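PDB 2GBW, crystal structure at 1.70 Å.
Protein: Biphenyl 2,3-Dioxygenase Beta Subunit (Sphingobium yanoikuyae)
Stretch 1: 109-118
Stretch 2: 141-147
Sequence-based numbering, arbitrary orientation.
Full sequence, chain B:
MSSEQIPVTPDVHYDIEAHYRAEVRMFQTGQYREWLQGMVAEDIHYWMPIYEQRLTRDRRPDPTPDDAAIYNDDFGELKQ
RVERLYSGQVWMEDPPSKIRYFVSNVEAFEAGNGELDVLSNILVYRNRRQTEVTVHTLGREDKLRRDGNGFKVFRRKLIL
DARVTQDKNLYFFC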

# COMPACT_ATOMS: atom_id res chain seq x y z
N PHE B 109 30.33 11.32 20.71
CA PHE B 109 31.70 11.82 20.55
C PHE B 109 31.87 12.97 21.51
O PHE B 109 30.98 13.78 21.64
CB PHE B 109 31.95 12.34 19.12
CG PHE B 109 31.72 11.31 18.03
CD1 PHE B 109 32.76 10.48 17.63
CD2 PHE B 109 30.48 11.12 17.47
CE1 PHE B 109 32.60 9.53 16.67
CE2 PHE B 109 30.29 10.15 16.47
CZ PHE B 109 31.38 9.35 16.09
N GLU B 110 33.00 13.02 22.22
CA GLU B 110 33.30 14.15 23.15
C GLU B 110 33.60 15.39 22.31
O GLU B 110 34.51 15.37 21.45
CB GLU B 110 34.49 13.79 24.06
CG GLU B 110 34.25 12.63 25.08
CD GLU B 110 33.30 12.99 26.27
OE1 GLU B 110 33.10 14.19 26.58
OE2 GLU B 110 32.81 12.04 26.96
N ALA B 111 32.91 16.49 22.56
CA ALA B 111 32.89 17.59 21.57
C ALA B 111 33.57 18.85 22.08
O ALA B 111 33.66 19.86 21.37
CB ALA B 111 31.49 17.91 21.18
N GLY B 112 34.02 18.81 23.31
CA GLY B 112 34.63 19.97 23.92
C GLY B 112 33.68 20.68 24.86
O GLY B 112 32.45 20.63 24.67
N ASN B 113 34.28 21.33 25.86
CA ASN B 113 33.53 21.96 26.95
C ASN B 113 32.60 20.98 27.72
O ASN B 113 31.57 21.39 28.25
CB ASN B 113 32.69 23.13 26.39
CG ASN B 113 32.21 24.06 27.47
OD1 ASN B 113 32.93 24.27 28.44
ND2 ASN B 113 31.00 24.61 27.33
N GLY B 114 32.95 19.70 27.75
CA GLY B 114 32.10 18.68 28.39
C GLY B 114 30.86 18.30 27.59
O GLY B 114 30.02 17.50 28.07
N GLU B 115 30.73 18.83 26.38
CA GLU B 115 29.52 18.62 25.60
C GLU B 115 29.74 17.41 24.73
O GLU B 115 30.89 17.01 24.51
CB GLU B 115 29.22 19.85 24.74
CG GLU B 115 29.28 21.17 25.59
CD GLU B 115 29.18 22.45 24.75
OE1 GLU B 115 29.34 22.39 23.50
OE2 GLU B 115 28.91 23.52 25.35
N LEU B 116 28.63 16.82 24.29
CA LEU B 116 28.65 15.56 23.53
C LEU B 116 27.92 15.75 22.23
O LEU B 116 26.80 16.27 22.22
CB LEU B 116 27.97 14.45 24.32
CG LEU B 116 28.66 14.06 25.62
CD1 LEU B 116 27.65 13.34 26.47
CD2 LEU B 116 29.87 13.22 25.26
N ASP B 117 28.53 15.31 21.15
CA ASP B 117 27.87 15.23 19.86
C ASP B 117 27.40 13.81 19.72
O ASP B 117 28.19 12.87 19.77
CB ASP B 117 28.82 15.55 18.70
CG ASP B 117 29.25 17.02 18.67
OD1 ASP B 117 28.41 17.89 18.96
OD2 ASP B 117 30.41 17.29 18.31
N VAL B 118 26.11 13.68 19.47
CA VAL B 118 25.42 12.37 19.41
C VAL B 118 24.58 12.18 18.15
O VAL B 118 23.60 12.92 17.87
CB VAL B 118 24.57 12.12 20.67
CG1 VAL B 118 24.09 10.64 20.72
CG2 VAL B 118 25.35 12.52 21.95
N GLU B 141 20.77 14.50 15.13
CA GLU B 141 22.08 15.02 15.46
C GLU B 141 21.86 15.93 16.68
O GLU B 141 21.25 16.99 16.54
CB GLU B 141 22.69 15.77 14.27
CG GLU B 141 22.91 14.87 13.06
CD GLU B 141 23.33 15.60 11.78
OE1 GLU B 141 23.46 16.85 11.75
OE2 GLU B 141 23.55 14.86 10.78
N ASP B 142 22.31 15.47 17.86
CA ASP B 142 22.17 16.22 19.15
C ASP B 142 23.51 16.73 19.63
O ASP B 142 24.54 16.10 19.39
CB ASP B 142 21.63 15.31 20.28
CG ASP B 142 20.14 14.96 20.16
OD1 ASP B 142 19.38 15.61 19.39
OD2 ASP B 142 19.72 14.02 20.91
N LYS B 143 23.46 17.85 20.36
CA LYS B 143 24.49 18.24 21.32
C LYS B 143 23.83 18.11 22.67
O LYS B 143 22.75 18.70 22.91
CB LYS B 143 24.91 19.68 21.14
CG LYS B 143 25.48 20.06 19.76
CD LYS B 143 26.66 21.04 19.89
CE LYS B 143 27.94 20.35 20.40
NZ LYS B 143 28.91 21.22 21.16
N LEU B 144 24.43 17.31 23.54
CA LEU B 144 23.96 17.13 24.91
C LEU B 144 24.97 17.68 25.89
O LEU B 144 26.17 17.72 25.59
CB LEU B 144 23.82 15.66 25.24
CG LEU B 144 22.96 14.74 24.36
CD1 LEU B 144 23.03 13.37 24.98
CD2 LEU B 144 21.50 15.16 24.24
N ARG B 145 24.51 18.09 27.06
CA ARG B 145 25.45 18.30 28.17
C ARG B 145 24.97 17.55 29.40
O ARG B 145 23.79 17.25 29.56
CB ARG B 145 25.61 19.77 28.51
CG ARG B 145 24.31 20.45 28.90
CD ARG B 145 24.57 21.82 29.54
NE ARG B 145 24.85 22.81 28.50
CZ ARG B 145 23.94 23.56 27.87
NH1 ARG B 145 22.65 23.49 28.17
NH2 ARG B 145 24.34 24.40 26.93
N ARG B 146 25.92 17.26 30.25
CA ARG B 146 25.67 16.62 31.52
C ARG B 146 24.85 17.54 32.41
O ARG B 146 25.11 18.74 32.49
CB ARG B 146 26.99 16.27 32.21
CG ARG B 146 27.58 14.95 31.72
CD ARG B 146 28.67 15.17 30.66
NE ARG B 146 29.33 13.90 30.29
CZ ARG B 146 30.32 13.80 29.39
NH1 ARG B 146 30.80 14.88 28.78
NH2 ARG B 146 30.83 12.60 29.11
N ASP B 147 23.84 16.97 33.05
CA ASP B 147 22.98 17.69 33.95
C ASP B 147 22.67 16.78 35.13
O ASP B 147 21.90 15.83 35.02
CB ASP B 147 21.71 18.13 33.22
CG ASP B 147 20.87 19.07 34.05
OD1 ASP B 147 21.23 20.28 34.16
OD2 ASP B 147 19.87 18.58 34.62
O HOH W 1 28.58 18.51 29.97
O HOH W 2 27.78 23.12 27.75
O HOH W 3 26.95 25.37 25.32
O HOH W 4 26.02 17.10 17.06

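The contact is an antiparallel strand pairing, with two long cationic side chains reaching from stretch 2 to stretch 1. Residues 115-118 run against 141-147, their N-to-C directions 149° apart, and the backbone supplies the frame. Leu-116 pairs with Leu-144 through two hydrogen bonds, Leu-116 N to Leu-144 O and Leu-144 N to Leu-116 O, both 2.9 Å. Two residues on, Val-118 and Asp-142 repeat the pattern, with Val-118 N to Asp-142 O and Asp-142 N to Val-118 O again at 2.9 Å. Between them, Asp-117 and Lys-143 form a non-hydrogen-bonded pair, and the CA of Lys-143 sits 3.2 Å from Leu-116 O in a CA-H...O contact.

Strand alternation then sorts the chemistry. Leu-116, Val-118, Asp-142 and Leu-144 share one face, where Val-118 CG2 meets Leu-144 CD1 at 3.9 Å and Leu-116 CB lies 4.4 Å from Leu-144 CB. All four are buried; the carboxylate of Asp-142 is satisfied by hydrogen bonds elsewhere in the structure.

Arg-146 covers the most surface. Its CA-to-CB bond points sideways, yet the end of the side chain reaches the hairpin of stretch 1. There the guanidinium is read by its geometry: at its edge, NH2 bonds Glu-110 OE2 at 3.0 Å and NH1 bonds Glu-110 OE1 at 3.3 Å, a two-pronged salt bridge, while NH1 also donates to Gly-114 O at 2.8 Å. Over one face lies Leu-116, its CG 3.9 Å from Arg-146 NH1, so charge is met in the plane and carbon above it. A water ties the same corner together, donating to Gly-114 O at 2.6 Å and accepting from Arg-146 N at 3.0 Å.

The turn presents that carbonyl. Gly-112 to Glu-115 form a type I' turn, closed by Glu-115 N to Gly-112 O at 3.0 Å, and the positive phi of Gly-114 favours glycine.

Lys-143, next in coverage, works on the face it shares with Asp-117. Its NZ forms a salt bridge with Glu-115 OE1 at 2.7 Å, a diagonal link, since Lys-143 is paired with Asp-117 and Glu-115 lies two residues before it. The other oxygen, Glu-115 OE2, takes a hydrogen bond from Asn-113 ND2 at 3.1 Å and receives two waters, which in turn accept from Arg-145 NE and Arg-145 NH2. One carboxylate thus bonds the lysine directly, braces its own turn and reaches the arginine through solvent.

The rule is economical: backbone pairing sets the register, one face is buried and mostly apolar, with Asp-142 as its polar member, and long charged side chains tie the strand to the hairpin.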